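Local structure of chitin oligosaccahride binding protein NagB1 (Paenibacillus sp. FPU-7, 7EHP) at residues S244-S247 and A248-D252; K126-F129 and K130-V134. The protein binds short chitin oligosaccharides such as N,N'-diacetylchitobiose as an extracellular solute-binding protein, probably delivering them to a membrane transporter for uptake. All coordinates share one frame; numbering follows the deposited sequence.

Contact 1 (S244-S247 and A248-D252). With NAG (2-acetamido-2-deoxy-beta-D-glucopyranose), chain C; NAG (2-acetamido-2-deoxy-beta-D-glucopyranose), chain B.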
ATOM      1  N   SER A 244      -2.830   5.427  -3.073  1.00 14.50           N
ATOM      2  CA  SER A 244      -3.831   5.697  -4.103  1.00 18.05           C
ATOM      3  C   SER A 244      -5.101   4.860  -3.921  1.00 18.58           C
ATOM      4  O   SER A 244      -6.189   5.287  -4.336  1.00 15.04           O
ATOM      5  CB  SER A 244      -3.233   5.433  -5.487  1.00 15.79           C
ATOM      6  OG  SER A 244      -2.642   4.154  -5.500  1.00 17.93           O
ATOM      7  N   TRP A 245      -4.987   3.678  -3.302  1.00 17.82           N
ATOM      8  CA  TRP A 245      -6.163   2.835  -3.070  1.00 17.10           C
ATOM      9  C   TRP A 245      -7.194   3.524  -2.179  1.00 19.60           C
ATOM     10  O   TRP A 245      -8.349   3.085  -2.132  1.00 20.91           O
ATOM     11  CB  TRP A 245      -5.750   1.500  -2.428  1.00 15.58           C
ATOM     12  CG  TRP A 245      -5.097   1.712  -1.092  1.00 17.71           C
ATOM     13  CD1 TRP A 245      -5.719   1.960   0.111  1.00 17.68           C
ATOM     14  CD2 TRP A 245      -3.691   1.756  -0.833  1.00 17.70           C
ATOM     15  NE1 TRP A 245      -4.772   2.146   1.100  1.00 15.16           N
ATOM     16  CE2 TRP A 245      -3.521   2.021   0.544  1.00 15.20           C
ATOM     17  CE3 TRP A 245      -2.554   1.610  -1.635  1.00 16.99           C
ATOM     18  CZ2 TRP A 245      -2.263   2.124   1.132  1.00 15.88           C
ATOM     19  CZ3 TRP A 245      -1.308   1.712  -1.050  1.00 16.66           C
ATOM     20  CH2 TRP A 245      -1.169   1.965   0.321  1.00 15.46           C
ATOM     21  N   ALA A 246      -6.803   4.599  -1.488  1.00 18.38           N
ATOM     22  CA  ALA A 246      -7.678   5.279  -0.540  1.00 17.71           C
ATOM     23  C   ALA A 246      -8.797   6.032  -1.225  1.00 19.23           C
ATOM     24  O   ALA A 246      -9.815   6.317  -0.589  1.00 20.55           O
ATOM     25  CB  ALA A 246      -6.874   6.263   0.323  1.00 19.70           C
ATOM     26  N   SER A 247      -8.620   6.392  -2.493  1.00 18.08           N
ATOM     27  CA  SER A 247      -9.687   7.069  -3.210  1.00 23.36           C
ATOM     28  C   SER A 247     -10.951   6.215  -3.297  1.00 27.21           C
ATOM     29  O   SER A 247     -12.040   6.765  -3.478  1.00 26.71           O
ATOM     30  CB  SER A 247      -9.200   7.458  -4.602  1.00 26.57           C
ATOM     31  OG  SER A 247      -9.026   6.291  -5.387  1.00 33.61           O
ATOM     32  N   ALA A 248     -10.837   4.886  -3.148  1.00 21.00           N
ATOM     33  CA  ALA A 248     -12.022   4.041  -3.087  1.00 24.10           C
ATOM     34  C   ALA A 248     -12.939   4.416  -1.931  1.00 30.75           C
ATOM     35  O   ALA A 248     -14.103   3.979  -1.914  1.00 18.82           O
ATOM     36  CB  ALA A 248     -11.615   2.567  -2.980  1.00 23.54           C
ATOM     37  N   ALA A 249     -12.449   5.228  -0.982  1.00 25.09           N
ATOM     38  CA  ALA A 249     -13.200   5.624   0.203  1.00 20.95           C
ATOM     39  C   ALA A 249     -13.339   7.137   0.346  1.00 28.80           C
ATOM     40  O   ALA A 249     -13.701   7.614   1.428  1.00 30.02           O
ATOM     41  CB  ALA A 249     -12.545   5.042   1.457  1.00 23.27           C
ATOM     42  N   LEU A 250     -13.098   7.907  -0.715  1.00 27.08           N
ATOM     43  CA  LEU A 250     -12.873   9.337  -0.552  1.00 39.33           C
ATOM     44  C   LEU A 250     -13.904  10.231  -1.223  1.00 51.99           C
ATOM     45  O   LEU A 250     -14.351  11.201  -0.599  1.00 48.92           O
ATOM     46  CB  LEU A 250     -11.479   9.709  -1.075  1.00 35.50           C
ATOM     47  CG  LEU A 250     -10.340   9.464  -0.096  1.00 23.00           C
ATOM     48  CD1 LEU A 250      -9.080  10.048  -0.674  1.00 25.84           C
ATOM     49  CD2 LEU A 250     -10.622  10.041   1.269  1.00 24.49           C
ATOM     50  N   VAL A 251     -14.274   9.978  -2.482  1.00 64.36           N
ATOM     51  CA  VAL A 251     -14.746  11.084  -3.320  1.00 67.26           C
ATOM     52  C   VAL A 251     -16.058  10.802  -4.068  1.00 73.44           C
ATOM     53  O   VAL A 251     -16.157  11.002  -5.287  1.00 70.07           O
ATOM     54  CB  VAL A 251     -13.600  11.489  -4.280  1.00 55.28           C
ATOM     55  CG1 VAL A 251     -13.162  10.324  -5.193  1.00 45.25           C
ATOM     56  CG2 VAL A 251     -13.935  12.731  -5.052  1.00 55.49           C
ATOM     57  N   ASP A 252     -17.103  10.389  -3.350  1.00 73.44           N
ATOM     58  CA  ASP A 252     -18.385  10.233  -4.031  1.00 77.58           C
ATOM     59  C   ASP A 252     -19.546  10.277  -3.046  1.00 77.15           C
ATOM     60  O   ASP A 252     -19.394   9.953  -1.863  1.00 72.55           O
ATOM     61  CB  ASP A 252     -18.447   8.931  -4.844  1.00 79.01           C
ATOM     62  CG  ASP A 252     -19.450   9.005  -5.993  1.00 74.43           C
ATOM     63  OD1 ASP A 252     -20.012  10.096  -6.229  1.00 74.09           O
ATOM     64  OD2 ASP A 252     -19.674   7.973  -6.661  1.00 72.12           O
TER
HETATM   65  C1  NAG C   1      -5.590  -2.524  -0.616  1.00 17.58           C
HETATM   66  C2  NAG C   1      -4.332  -2.332  -1.461  1.00 17.48           C
HETATM   67  C3  NAG C   1      -3.085  -2.549  -0.603  1.00 17.33           C
HETATM   68  C4  NAG C   1      -3.159  -1.777   0.719  1.00 14.46           C
HETATM   69  C5  NAG C   1      -4.542  -1.926   1.370  1.00 18.25           C
HETATM   70  C6  NAG C   1      -4.762  -1.092   2.614  1.00 20.80           C
HETATM   71  C7  NAG C   1      -4.914  -2.950  -3.774  1.00 15.67           C
HETATM   72  C8  NAG C   1      -4.753  -3.982  -4.852  1.00 14.79           C
HETATM   73  N2  NAG C   1      -4.317  -3.227  -2.610  1.00 15.09           N
HETATM   74  O1  NAG C   1      -6.715  -2.369  -1.410  1.00 33.12           O
HETATM   75  O3  NAG C   1      -1.936  -2.181  -1.363  1.00 15.87           O
HETATM   76  O4  NAG C   1      -2.252  -2.401   1.621  1.00 14.48           O
HETATM   77  O5  NAG C   1      -5.586  -1.594   0.445  1.00 17.31           O
HETATM   78  O6  NAG C   1      -5.929  -1.536   3.302  1.00 16.44           O
HETATM   79  O7  NAG C   1      -5.565  -1.921  -3.950  1.00 17.72           O
HETATM   80  C1  NAG B   2      -1.021  -1.707   1.806  1.00 18.97           C
HETATM   81  C2  NAG B   2      -0.240  -2.489   2.857  1.00 16.84           C
HETATM   82  C3  NAG B   2       1.110  -1.831   3.103  1.00 14.29           C
HETATM   83  C4  NAG B   2       1.866  -1.698   1.791  1.00 14.29           C
HETATM   84  C5  NAG B   2       1.015  -0.954   0.764  1.00 18.03           C
HETATM   85  C6  NAG B   2       1.661  -0.866  -0.601  1.00 18.06           C
HETATM   86  C7  NAG B   2      -1.267  -3.831   4.640  1.00 18.56           C
HETATM   87  C8  NAG B   2      -2.024  -3.803   5.920  1.00 16.85           C
HETATM   88  N2  NAG B   2      -0.986  -2.636   4.098  1.00 17.16           N
HETATM   89  O3  NAG B   2       1.858  -2.627   4.009  1.00 17.15           O
HETATM   90  O4  NAG B   2       3.077  -0.979   1.983  1.00 14.14           O
HETATM   91  O5  NAG B   2      -0.247  -1.612   0.591  1.00 13.78           O
HETATM   92  O6  NAG B   2       2.061  -2.142  -1.086  1.00 19.21           O
HETATM   93  O7  NAG B   2      -0.910  -4.891   4.116  1.00 17.90           O
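Trp245 lays one face of its indole against an N,N'-diacetylchitobiose while its own carbonyl takes part in a short 3-10 turn. C4 of the chain C NAG stands 3.8 Å from the ring plane, over its centre, and the six-membered end reaches the next sugar, Trp245 CH2 3.7 Å from C5 of the chain B NAG. CG sits between the backbone N and the carbonyl carbon (chi1 61°), which sets the indole against the glycan, and NE1 is hydrogen-bonded to Tyr225 OH, which helps hold the ring's rotation. Behind it run three successive i to i+3 backbone bonds, among them Ala249 N to Ala246 O at 2.9 Å. The small side chains of Ala246 and Ala249 let Gln229 of helix 225-233 come close, and Leu250 folds back so that its CG meets Ala246 O at 3.2 Å. With an alanine here, the chain C sugar would probably lose the flat surface it lies against, and Tyr225 OH its indole N-H. The chemistry is consistent with the sugar-on-aromatic packing common in carbohydrate-binding sites: C4-H of the chain C NAG faces the ring, while Asp44 and Asn284 bind polar groups of the glycan.

Contact 2 (K126-F129 and K130-V134)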
ATOM      1  N   LYS A 126      -8.124  21.211  -1.869  1.00 28.57           N
ATOM      2  CA  LYS A 126      -7.867  22.430  -2.636  1.00 25.42           C
ATOM      3  C   LYS A 126      -8.606  23.629  -2.059  1.00 30.83           C
ATOM      4  O   LYS A 126      -8.122  24.765  -2.162  1.00 30.45           O
ATOM      5  CB  LYS A 126      -8.276  22.216  -4.098  1.00 28.31           C
ATOM      6  CG  LYS A 126      -7.347  21.330  -4.940  1.00 23.19           C
ATOM      7  CD  LYS A 126      -8.102  20.820  -6.177  1.00 31.44           C
ATOM      8  CE  LYS A 126      -7.196  20.629  -7.373  1.00 37.56           C
ATOM      9  NZ  LYS A 126      -5.983  19.865  -7.031  1.00 40.38           N
ATOM     10  N   GLN A 127      -9.777  23.411  -1.450  1.00 29.93           N
ATOM     11  CA  GLN A 127     -10.522  24.537  -0.890  1.00 23.03           C
ATOM     12  C   GLN A 127      -9.943  25.004   0.447  1.00 30.53           C
ATOM     13  O   GLN A 127      -9.987  26.209   0.746  1.00 22.69           O
ATOM     14  CB  GLN A 127     -12.005  24.175  -0.749  1.00 26.86           C
ATOM     15  CG  GLN A 127     -12.813  25.093   0.176  1.00 34.09           C
ATOM     16  CD  GLN A 127     -12.978  26.522  -0.355  1.00 45.33           C
ATOM     17  OE1 GLN A 127     -13.092  26.751  -1.565  1.00 47.65           O
ATOM     18  NE2 GLN A 127     -12.984  27.490   0.561  1.00 40.91           N
ATOM     19  N   ILE A 128      -9.385  24.094   1.254  1.00 25.48           N
ATOM     20  CA  ILE A 128      -8.703  24.534   2.468  1.00 23.83           C
ATOM     21  C   ILE A 128      -7.429  25.291   2.111  1.00 25.93           C
ATOM     22  O   ILE A 128      -7.117  26.327   2.717  1.00 28.29           O
ATOM     23  CB  ILE A 128      -8.422  23.350   3.409  1.00 24.09           C
ATOM     24  CG1 ILE A 128      -9.723  22.800   3.996  1.00 27.38           C
ATOM     25  CG2 ILE A 128      -7.561  23.788   4.586  1.00 23.94           C
ATOM     26  CD1 ILE A 128      -9.521  21.516   4.793  1.00 25.02           C
ATOM     27  N   PHE A 129      -6.678  24.807   1.112  1.00 24.35           N
ATOM     28  CA  PHE A 129      -5.477  25.529   0.690  1.00 25.44           C
ATOM     29  C   PHE A 129      -5.821  26.927   0.188  1.00 24.53           C
ATOM     30  O   PHE A 129      -5.122  27.897   0.512  1.00 35.17           O
ATOM     31  CB  PHE A 129      -4.724  24.754  -0.387  1.00 22.07           C
ATOM     32  CG  PHE A 129      -3.800  23.699   0.153  1.00 23.54           C
ATOM     33  CD1 PHE A 129      -4.162  22.926   1.252  1.00 20.14           C
ATOM     34  CD2 PHE A 129      -2.578  23.455  -0.461  1.00 20.31           C
ATOM     35  CE1 PHE A 129      -3.310  21.947   1.737  1.00 17.80           C
ATOM     36  CE2 PHE A 129      -1.721  22.484   0.018  1.00 22.43           C
ATOM     37  CZ  PHE A 129      -2.085  21.728   1.120  1.00 19.82           C
ATOM     38  N   LYS A 130      -6.902  27.057  -0.582  1.00 22.63           N
ATOM     39  CA  LYS A 130      -7.370  28.378  -1.006  1.00 26.86           C
ATOM     40  C   LYS A 130      -7.664  29.266   0.196  1.00 33.05           C
ATOM     41  O   LYS A 130      -7.243  30.432   0.252  1.00 27.21           O
ATOM     42  CB  LYS A 130      -8.615  28.228  -1.886  1.00 22.11           C
ATOM     43  CG  LYS A 130      -9.258  29.540  -2.355  1.00 35.58           C
ATOM     44  CD  LYS A 130     -10.681  29.305  -2.919  1.00 39.23           C
ATOM     45  CE  LYS A 130     -11.408  30.610  -3.269  1.00 40.20           C
ATOM     46  NZ  LYS A 130     -11.119  31.692  -2.282  1.00 36.69           N
ATOM     47  N   GLN A 131      -8.383  28.721   1.177  1.00 27.29           N
ATOM     48  CA  GLN A 131      -8.747  29.493   2.355  1.00 31.70           C
ATOM     49  C   GLN A 131      -7.510  29.978   3.108  1.00 33.67           C
ATOM     50  O   GLN A 131      -7.456  31.130   3.557  1.00 31.74           O
ATOM     51  CB  GLN A 131      -9.639  28.639   3.246  1.00 30.03           C
ATOM     52  CG  GLN A 131     -10.213  29.355   4.426  1.00 37.82           C
ATOM     53  CD  GLN A 131     -11.114  28.444   5.217  1.00 43.98           C
ATOM     54  OE1 GLN A 131     -11.791  27.586   4.645  1.00 37.67           O
ATOM     55  NE2 GLN A 131     -11.138  28.622   6.535  1.00 42.59           N
ATOM     56  N   LEU A 132      -6.506  29.118   3.247  1.00 29.05           N
ATOM     57  CA  LEU A 132      -5.267  29.481   3.916  1.00 30.49           C
ATOM     58  C   LEU A 132      -4.339  30.309   3.040  1.00 33.65           C
ATOM     59  O   LEU A 132      -3.323  30.798   3.546  1.00 34.08           O
ATOM     60  CB  LEU A 132      -4.517  28.221   4.360  1.00 27.26           C
ATOM     61  CG  LEU A 132      -5.316  27.118   5.038  1.00 29.16           C
ATOM     62  CD1 LEU A 132      -4.467  25.854   5.178  1.00 19.65           C
ATOM     63  CD2 LEU A 132      -5.801  27.606   6.375  1.00 30.04           C
ATOM     64  N   ASN A 133      -4.649  30.447   1.747  1.00 34.57           N
ATOM     65  CA  ASN A 133      -3.822  31.183   0.789  1.00 34.70           C
ATOM     66  C   ASN A 133      -2.412  30.596   0.724  1.00 33.62           C
ATOM     67  O   ASN A 133      -1.412  31.289   0.912  1.00 41.32           O
ATOM     68  CB  ASN A 133      -3.784  32.685   1.122  1.00 33.90           C
ATOM     69  CG  ASN A 133      -3.291  33.533  -0.040  1.00 44.37           C
ATOM     70  OD1 ASN A 133      -2.553  34.503   0.151  1.00 48.61           O
ATOM     71  ND2 ASN A 133      -3.690  33.164  -1.257  1.00 44.64           N
ATOM     72  N   VAL A 134      -2.353  29.289   0.459  1.00 30.31           N
ATOM     73  CA  VAL A 134      -1.097  28.569   0.272  1.00 29.77           C
ATOM     74  C   VAL A 134      -1.160  27.764  -1.019  1.00 34.50           C
ATOM     75  O   VAL A 134      -2.220  27.239  -1.382  1.00 33.20           O
ATOM     76  CB  VAL A 134      -0.783  27.639   1.464  1.00 28.89           C
ATOM     77  CG1 VAL A 134      -0.377  28.452   2.705  1.00 29.80           C
ATOM     78  CG2 VAL A 134      -1.981  26.734   1.756  1.00 28.03           C
TER
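Lys126 opens the helix by accepting Lys130 N at its carbonyl O, 3.0 Å away, in the first of three i to i+4 bonds. Its ammonium NZ forms a salt bridge with Glu340 and a hydrogen bond with Tyr124 OH. Gln127, on the exposed side, takes Gln131 N at its O in the same way. Its chain bends at chi2 (67°), bringing OE1 to 3.8 Å from Lys130 CD, a loose contact between the amide oxygen and the lysine's aliphatic shaft. Ile128 belongs to the buried side: its O receives Leu132 N at 2.9 Å, nearly in line with the C=O bond, and its CG2 branch lies alongside Leu132 CD1 at 3.8 Å, the two side chains pointing the same way. Phe129 carries the end of the helix. Its O accepts Val134 N at 3.1 Å in an almost straight bond (170°), and Asn133 N is hydrogen-bonded to Lys130 O; together they make a Schellman motif in which Asn133 adopts positive phi, a conformation that asparagine tolerates well. The turn brings Val134 back across Phe129 at about a right angle, its CG2 4.3 Å from the ring centroid in an off-centre CH-pi contact. Beyond the turn, Phe129 and Val134 both pack on Val146 of helix 140-152, where Leu132 meets Ala150, while Ile128 and Phe129 rest on Ala238 of strand 237-243.

Strand 237-243 relates the two contacts: helix 126-132 in contact 2 packs against it through Ile128 and Phe129, and the 3-10 turn of contact 1 follows directly at its end. Strand 109-125, antiparallel to it, runs straight into contact 2 and also touches contact 1 through Phe118, Glu120 and Phe123. The contacts themselves do not meet; their centres are 21 Å apart and their nearest atoms about 10 Å. Only contact 1 touches the glycan, through Trp245, one of the pocket residues. The centre of contact 2 lies about 28 Å from the centre of the chain, toward its periphery, that of contact 1 about 13 Å.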